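Local coordinates for Mll7089 protein (Mesorhizobium loti, PDB 2OZ8) that is of unproven function but has an enolase-like barrel, probably binds magnesium and may act as a hydro-lyase, at residues A[144-149]-A[178-183]; A[191-195]-A[219-223]. One frame throughout, in Å; residues are numbered along the deposited sequence. Where two conformers were deposited one is given.

Contact 1 of 2, residues A[144-149]-A[178-183]; sequences LDDDAF and RRLELL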
ATOM      1  N   LEU A 144      33.062 -29.276  10.538  1.00 48.91           N
ATOM      2  CA  LEU A 144      34.161 -30.033   9.948  1.00 50.51           C
ATOM      3  C   LEU A 144      35.526 -29.336  10.089  1.00 51.60           C
ATOM      4  O   LEU A 144      35.623 -28.125   9.868  1.00 51.93           O
ATOM      5  CB  LEU A 144      33.842 -30.312   8.476  1.00 49.53           C
ATOM      6  CG  LEU A 144      33.607 -31.770   8.059  1.00 50.80           C
ATOM      7  CD1 LEU A 144      32.984 -32.622   9.165  1.00 51.18           C
ATOM      8  CD2 LEU A 144      32.803 -31.889   6.779  1.00 49.80           C
ATOM      9  N   ASP A 145      36.571 -30.091  10.439  1.00 52.72           N
ATOM     10  CA  ASP A 145      37.935 -29.547  10.366  1.00 54.68           C
ATOM     11  C   ASP A 145      38.306 -29.324   8.909  1.00 54.74           C
ATOM     12  O   ASP A 145      37.784 -30.006   8.024  1.00 54.88           O
ATOM     13  CB  ASP A 145      38.982 -30.421  11.106  1.00 55.59           C
ATOM     14  CG  ASP A 145      39.138 -31.833  10.505  1.00 60.22           C
ATOM     15  OD1 ASP A 145      40.032 -32.045   9.640  1.00 63.84           O
ATOM     16  OD2 ASP A 145      38.377 -32.756  10.901  1.00 65.38           O
ATOM     17  N   ASP A 146      39.184 -28.351   8.658  1.00 55.04           N
ATOM     18  CA  ASP A 146      39.660 -28.056   7.305  1.00 55.01           C
ATOM     19  C   ASP A 146      40.053 -29.286   6.500  1.00 54.92           C
ATOM     20  O   ASP A 146      39.755 -29.355   5.299  1.00 55.00           O
ATOM     21  CB  ASP A 146      40.749 -26.977   7.295  1.00 55.38           C
ATOM     22  CG  ASP A 146      40.181 -25.573   7.582  1.00 58.47           C
ATOM     23  OD1 ASP A 146      38.929 -25.435   7.598  1.00 59.65           O
ATOM     24  OD2 ASP A 146      40.968 -24.597   7.786  1.00 61.64           O
ATOM     25  N   ASP A 147      40.656 -30.278   7.155  1.00 54.58           N
ATOM     26  CA  ASP A 147      40.995 -31.519   6.454  1.00 54.57           C
ATOM     27  C   ASP A 147      39.794 -32.332   6.024  1.00 52.18           C
ATOM     28  O   ASP A 147      39.774 -32.829   4.897  1.00 53.02           O
ATOM     29  CB  ASP A 147      41.946 -32.444   7.233  1.00 55.93           C
ATOM     30  CG  ASP A 147      42.190 -33.770   6.480  1.00 61.82           C
ATOM     31  OD1 ASP A 147      42.952 -33.715   5.483  1.00 68.55           O
ATOM     32  OD2 ASP A 147      41.585 -34.845   6.817  1.00 65.85           O
ATOM     33  N   ALA A 148      38.824 -32.514   6.913  1.00 49.48           N
ATOM     34  CA  ALA A 148      37.591 -33.256   6.551  1.00 47.35           C
ATOM     35  C   ALA A 148      36.761 -32.592   5.426  1.00 46.06           C
ATOM     36  O   ALA A 148      36.190 -33.286   4.602  1.00 45.73           O
ATOM     37  CB  ALA A 148      36.744 -33.493   7.759  1.00 46.85           C
ATOM     38  N   PHE A 149      36.722 -31.254   5.415  1.00 44.40           N
ATOM     39  CA  PHE A 149      36.048 -30.459   4.411  1.00 43.89           C
ATOM     40  C   PHE A 149      36.607 -30.680   2.981  1.00 43.67           C
ATOM     41  O   PHE A 149      35.855 -31.023   2.061  1.00 42.82           O
ATOM     42  CB  PHE A 149      36.104 -28.995   4.886  1.00 43.85           C
ATOM     43  CG  PHE A 149      35.543 -27.973   3.930  1.00 42.47           C
ATOM     44  CD1 PHE A 149      34.222 -27.505   4.079  1.00 45.79           C
ATOM     45  CD2 PHE A 149      36.354 -27.385   2.967  1.00 41.18           C
ATOM     46  CE1 PHE A 149      33.692 -26.486   3.223  1.00 41.87           C
ATOM     47  CE2 PHE A 149      35.867 -26.395   2.115  1.00 41.99           C
ATOM     48  CZ  PHE A 149      34.526 -25.933   2.239  1.00 43.28           C
ATOM     49  N   ARG A 178      37.562 -17.965   4.310  1.00 40.91           N
ATOM     50  CA  ARG A 178      38.516 -19.027   4.219  1.00 42.29           C
ATOM     51  C   ARG A 178      37.907 -20.308   3.691  1.00 41.13           C
ATOM     52  O   ARG A 178      38.523 -20.968   2.841  1.00 41.25           O
ATOM     53  CB  ARG A 178      39.107 -19.286   5.586  1.00 44.15           C
ATOM     54  CG  ARG A 178      40.591 -19.674   5.584  1.00 48.65           C
ATOM     55  CD  ARG A 178      41.257 -18.944   6.793  1.00 55.68           C
ATOM     56  NE  ARG A 178      40.648 -19.371   8.061  1.00 59.02           N
ATOM     57  CZ  ARG A 178      40.521 -20.653   8.435  1.00 62.39           C
ATOM     58  NH1 ARG A 178      40.944 -21.644   7.604  1.00 59.13           N
ATOM     59  NH2 ARG A 178      39.962 -20.943   9.631  1.00 61.36           N
ATOM     60  N   ARG A 179      36.722 -20.680   4.198  1.00 40.45           N
ATOM     61  CA  ARG A 179      36.021 -21.873   3.675  1.00 40.61           C
ATOM     62  C   ARG A 179      35.761 -21.797   2.162  1.00 39.89           C
ATOM     63  O   ARG A 179      35.905 -22.794   1.485  1.00 39.49           O
ATOM     64  CB  ARG A 179      34.705 -22.164   4.420  1.00 41.10           C
ATOM     65  CG  ARG A 179      34.888 -22.598   5.859  1.00 43.99           C
ATOM     66  CD  ARG A 179      35.733 -23.904   5.989  1.00 50.56           C
ATOM     67  NE  ARG A 179      34.914 -25.076   6.307  1.00 50.84           N
ATOM     68  CZ  ARG A 179      35.198 -26.007   7.214  1.00 49.19           C
ATOM     69  NH1 ARG A 179      36.319 -25.970   7.918  1.00 47.42           N
ATOM     70  NH2 ARG A 179      34.345 -27.011   7.381  1.00 50.04           N
ATOM     71  N   LEU A 180      35.384 -20.623   1.653  1.00 39.94           N
ATOM     72  CA  LEU A 180      35.169 -20.409   0.215  1.00 41.37           C
ATOM     73  C   LEU A 180      36.484 -20.532  -0.582  1.00 43.21           C
ATOM     74  O   LEU A 180      36.511 -21.154  -1.676  1.00 43.23           O
ATOM     75  CB  LEU A 180      34.551 -19.031  -0.059  1.00 40.02           C
ATOM     76  CG  LEU A 180      33.091 -18.745   0.257  1.00 40.35           C
ATOM     77  CD1 LEU A 180      32.846 -17.251   0.461  1.00 36.00           C
ATOM     78  CD2 LEU A 180      32.196 -19.322  -0.831  1.00 38.41           C
ATOM     79  N   GLU A 181      37.547 -19.908  -0.067  1.00 43.71           N
ATOM     80  CA  GLU A 181      38.892 -20.125  -0.633  1.00 46.03           C
ATOM     81  C   GLU A 181      39.300 -21.625  -0.612  1.00 44.68           C
ATOM     82  O   GLU A 181      39.794 -22.120  -1.600  1.00 44.36           O
ATOM     83  CB  GLU A 181      39.960 -19.283   0.107  1.00 45.60           C
ATOM     84  CG  GLU A 181      40.042 -17.805  -0.198  1.00 47.73           C
ATOM     85  CD  GLU A 181      40.853 -17.023   0.885  1.00 51.55           C
ATOM     86  OE1 GLU A 181      41.736 -17.631   1.577  1.00 56.81           O
ATOM     87  OE2 GLU A 181      40.609 -15.786   1.054  1.00 58.46           O
ATOM     88  N   LEU A 182      39.127 -22.325   0.521  1.00 44.67           N
ATOM     89  CA  LEU A 182      39.400 -23.775   0.588  1.00 44.30           C
ATOM     90  C   LEU A 182      38.604 -24.534  -0.460  1.00 44.40           C
ATOM     91  O   LEU A 182      39.142 -25.421  -1.156  1.00 43.91           O
ATOM     92  CB  LEU A 182      39.047 -24.358   1.953  1.00 44.25           C
ATOM     93  CG  LEU A 182      40.016 -24.503   3.120  1.00 46.83           C
ATOM     94  CD1 LEU A 182      39.511 -25.614   4.078  1.00 44.45           C
ATOM     95  CD2 LEU A 182      41.452 -24.826   2.608  1.00 47.74           C
ATOM     96  N   LEU A 183      37.318 -24.202  -0.575  1.00 44.20           N
ATOM     97  CA  LEU A 183      36.484 -24.861  -1.566  1.00 45.60           C
ATOM     98  C   LEU A 183      37.028 -24.686  -3.001  1.00 46.29           C
ATOM     99  O   LEU A 183      37.032 -25.648  -3.774  1.00 46.39           O
ATOM    100  CB  LEU A 183      35.027 -24.414  -1.438  1.00 44.55           C
ATOM    101  CG  LEU A 183      34.037 -25.039  -2.403  1.00 45.84           C
ATOM    102  CD1 LEU A 183      33.740 -26.533  -2.166  1.00 43.21           C
ATOM    103  CD2 LEU A 183      32.740 -24.221  -2.458  1.00 47.16           C
TER
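F149 meets R179 because its CG lies anti to the backbone N (chi1 176°), which sends the ring out to the second helix. R179, bent at chi2 and chi3, passes over one face of that ring on its way to L144, the two side chains running in opposite directions. R179 CD sits 4.3 Å from the F149 ring centroid, almost on the ring normal, a CH-pi contact. The guanidinium is turned 47° from the ring plane, so the two groups do not stack flat. R179 NH1 and NH2 both bond to L144 O, each at 3.0 Å, from the same face of that carbonyl. R179 NH1 also reaches D146 OD1 at 2.7 Å, a salt bridge whose hydrogen bond is bent and weak. The other carboxylate oxygen of D146, OD2, takes R178 NH1 at 3.0 Å through its syn lone pair. D146 thus links two successive arginines in one salt-bridge network. The segments belong to successive outer helices of the TIM-barrel-like domain, 146-158 and 173-184, with strand 163-167 between them in sequence. D145 is the N-cap of the first helix, and its OD1 accepts from A148 N. L182 fits between D146 and F149, with CD1 3.6 Å from D146 CG and CB 3.8 Å from F149 CE2. L183 N lies at the ring edge of F149. The ring also touches I166 of strand 163-167 and packs edge-to-face with F153.

Contact 2 of 2, residues A[191-195]-A[219-223]; sequences SKVMI and DLLWV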
ATOM      1  N   SER A 191      32.784 -24.474 -11.455  1.00 45.91           N
ATOM      2  CA  SER A 191      31.795 -25.109 -10.607  1.00 44.58           C
ATOM      3  C   SER A 191      30.805 -24.104  -9.995  1.00 43.91           C
ATOM      4  O   SER A 191      31.159 -22.970  -9.756  1.00 44.55           O
ATOM      5  CB  SER A 191      32.527 -25.780  -9.475  1.00 43.72           C
ATOM      6  OG  SER A 191      33.260 -26.852  -9.999  1.00 45.58           O
ATOM      7  N   LYS A 192      29.584 -24.547  -9.717  1.00 42.09           N
ATOM      8  CA  LYS A 192      28.537 -23.705  -9.167  1.00 40.30           C
ATOM      9  C   LYS A 192      28.665 -23.741  -7.647  1.00 39.52           C
ATOM     10  O   LYS A 192      28.962 -24.804  -7.066  1.00 39.36           O
ATOM     11  CB  LYS A 192      27.172 -24.227  -9.670  1.00 41.21           C
ATOM     12  CG  LYS A 192      26.863 -23.818 -11.110  1.00 41.96           C
ATOM     13  CD  LYS A 192      26.183 -24.914 -11.910  1.00 48.16           C
ATOM     14  CE  LYS A 192      25.415 -24.383 -13.251  1.00 51.11           C
ATOM     15  NZ  LYS A 192      24.362 -25.400 -13.946  1.00 50.55           N
ATOM     16  N   VAL A 193      28.491 -22.589  -6.981  1.00 38.17           N
ATOM     17  CA  VAL A 193      28.645 -22.537  -5.503  1.00 35.39           C
ATOM     18  C   VAL A 193      27.446 -21.897  -4.787  1.00 34.56           C
ATOM     19  O   VAL A 193      26.953 -20.849  -5.208  1.00 34.33           O
ATOM     20  CB  VAL A 193      29.991 -21.811  -5.087  1.00 35.48           C
ATOM     21  CG1 VAL A 193      30.118 -21.687  -3.597  1.00 30.20           C
ATOM     22  CG2 VAL A 193      31.220 -22.560  -5.670  1.00 35.41           C
ATOM     23  N   MET A 194      26.987 -22.520  -3.715  1.00 33.00           N
ATOM     24  CA  MET A 194      25.950 -21.945  -2.872  1.00 32.83           C
ATOM     25  C   MET A 194      26.464 -21.806  -1.457  1.00 33.42           C
ATOM     26  O   MET A 194      27.269 -22.645  -0.981  1.00 32.67           O
ATOM     27  CB  MET A 194      24.667 -22.801  -2.878  1.00 32.98           C
ATOM     28  CG  MET A 194      24.174 -23.338  -4.307  1.00 34.36           C
ATOM     29  SD  MET A 194      25.042 -24.647  -5.300  1.00 25.56           S
ATOM     30  CE  MET A 194      23.579 -25.387  -5.824  1.00 33.17           C
ATOM     31  N   ILE A 195      26.008 -20.750  -0.772  1.00 33.60           N
ATOM     32  CA  ILE A 195      26.271 -20.620   0.649  1.00 33.58           C
ATOM     33  C   ILE A 195      24.989 -20.644   1.457  1.00 33.76           C
ATOM     34  O   ILE A 195      23.972 -20.191   0.990  1.00 33.57           O
ATOM     35  CB  ILE A 195      27.100 -19.364   1.026  1.00 33.36           C
ATOM     36  CG1 ILE A 195      26.424 -18.103   0.547  1.00 34.57           C
ATOM     37  CG2 ILE A 195      28.547 -19.480   0.512  1.00 31.24           C
ATOM     38  CD1 ILE A 195      26.916 -16.831   1.232  1.00 37.25           C
ATOM     39  N   ASP A 219      31.778 -16.319  -7.229  1.00 43.90           N
ATOM     40  CA  ASP A 219      30.505 -16.207  -7.885  1.00 44.00           C
ATOM     41  C   ASP A 219      29.531 -17.261  -7.334  1.00 42.48           C
ATOM     42  O   ASP A 219      29.802 -18.442  -7.409  1.00 42.00           O
ATOM     43  CB  ASP A 219      30.684 -16.353  -9.399  1.00 45.21           C
ATOM     44  CG  ASP A 219      31.181 -15.048 -10.072  1.00 53.48           C
ATOM     45  OD1 ASP A 219      31.857 -14.195  -9.422  1.00 56.72           O
ATOM     46  OD2 ASP A 219      30.872 -14.853 -11.279  1.00 62.23           O
ATOM     47  N   LEU A 220      28.393 -16.815  -6.790  1.00 40.83           N
ATOM     48  CA  LEU A 220      27.434 -17.690  -6.163  1.00 38.60           C
ATOM     49  C   LEU A 220      26.231 -17.877  -6.991  1.00 37.56           C
ATOM     50  O   LEU A 220      25.657 -16.906  -7.470  1.00 38.01           O
ATOM     51  CB  LEU A 220      26.975 -17.138  -4.822  1.00 38.62           C
ATOM     52  CG  LEU A 220      28.048 -16.840  -3.780  1.00 39.94           C
ATOM     53  CD1 LEU A 220      27.409 -16.159  -2.597  1.00 38.54           C
ATOM     54  CD2 LEU A 220      28.783 -18.094  -3.325  1.00 38.85           C
ATOM     55  N   LEU A 221      25.813 -19.135  -7.126  1.00 36.38           N
ATOM     56  CA  LEU A 221      24.491 -19.485  -7.643  1.00 34.25           C
ATOM     57  C   LEU A 221      23.341 -19.031  -6.736  1.00 34.06           C
ATOM     58  O   LEU A 221      22.340 -18.454  -7.208  1.00 35.89           O
ATOM     59  CB  LEU A 221      24.423 -20.982  -7.869  1.00 33.81           C
ATOM     60  CG  LEU A 221      23.214 -21.481  -8.630  1.00 33.52           C
ATOM     61  CD1 LEU A 221      23.034 -20.645 -10.001  1.00 36.02           C
ATOM     62  CD2 LEU A 221      23.305 -22.987  -8.827  1.00 30.76           C
ATOM     63  N   TRP A 222      23.454 -19.272  -5.439  1.00 33.11           N
ATOM     64  CA  TRP A 222      22.439 -18.765  -4.493  1.00 32.24           C
ATOM     65  C   TRP A 222      22.972 -18.734  -3.071  1.00 32.80           C
ATOM     66  O   TRP A 222      23.946 -19.400  -2.736  1.00 33.88           O
ATOM     67  CB  TRP A 222      21.074 -19.499  -4.574  1.00 31.01           C
ATOM     68  CG  TRP A 222      20.946 -20.902  -3.962  1.00 30.29           C
ATOM     69  CD1 TRP A 222      21.137 -21.249  -2.660  1.00 33.06           C
ATOM     70  CD2 TRP A 222      20.532 -22.105  -4.626  1.00 29.82           C
ATOM     71  NE1 TRP A 222      20.895 -22.591  -2.464  1.00 30.12           N
ATOM     72  CE2 TRP A 222      20.527 -23.145  -3.657  1.00 32.68           C
ATOM     73  CE3 TRP A 222      20.156 -22.408  -5.936  1.00 28.05           C
ATOM     74  CZ2 TRP A 222      20.164 -24.476  -3.972  1.00 32.28           C
ATOM     75  CZ3 TRP A 222      19.807 -23.685  -6.237  1.00 31.15           C
ATOM     76  CH2 TRP A 222      19.820 -24.717  -5.270  1.00 31.88           C
ATOM     77  N   VAL A 223      22.346 -17.893  -2.279  1.00 33.19           N
ATOM     78  CA  VAL A 223      22.548 -17.867  -0.850  0.50 32.68           C
ATOM     79  C   VAL A 223      21.226 -18.337  -0.235  1.00 33.82           C
ATOM     80  O   VAL A 223      20.135 -17.868  -0.592  1.00 33.04           O
ATOM     81  CB  VAL A 223      23.002 -16.459  -0.324  0.50 32.77           C
ATOM     82  CG1 VAL A 223      22.051 -15.350  -0.757  0.50 30.03           C
ATOM     83  CG2 VAL A 223      23.183 -16.466   1.200  0.50 31.05           C
TER
HETATM   84  O   HOH W   1      28.403 -20.344  -8.561  1.00 34.09           O
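M194 lies over one face of the W222 indole. M194 CG stands 3.7 Å from the centroid of the W222 five-membered ring, close to the ring normal, as a CH-pi contact. The chain bends at chi2 and chi3 and runs on along the indole. This places M194 SD above the W222 six-membered ring, 5.0 Å from its centroid, a more distant Met-aromatic contact. M194 CE ends 3.9 Å from L221 CD2. At the indole nitrogen, W222 NE1 bonds to E224 OE1. With an alanine in place of W222, M194 would probably lose the flat surface it lies on, and E224 its indole N-H. On the opposite face of the sheet, I195 CG1 touches V223 CG2 at 3.7 Å and L220 CD1 at 3.8 Å. L220 CD2 also meets V193 CG1.

The backbones hold these groups in place. L221 N donates to V193 O at 2.8 Å, and I195 N donates to W222 O at 3.2 Å, in the carbonyl plane. I195 and V223 form a parallel bridge. At the D219 end of the contact, a water accepts from V193 N and donates to D219 O at 2.6 Å, joining the two segments.

This is the parallel pairing of a beta-alpha-beta unit in the barrel, with helix 203-215 as the crossover. L210 of that helix covers I195, L220 and V223. W315 packs edge-to-face on the indole. Strand 192-196 also pairs with strand 163-167, while strand 222-224 pairs with strand 246-249.

How the contacts relate
Contact 1 joins two outer helices of the barrel; contact 2 joins two of its strands. The centres lie about 16 Å apart, and strand 192-196 is the next element after helix 173-184. The two sites touch through packing: L183 and L180 of the helix rest on V193, and L180 also on I195. Contact 1 is mixed, with ion pairs that run from the buried R179 to the exposed R178 and a buried aromatic ring on its inner side. Contact 2 is mostly backbone pairing and apolar packing, buried toward I195 and V223 but more exposed at K192 and D219. In contact 1 the polar bonds between the segments all use arginine side chains; in contact 2 they are made by the main chain, one water included.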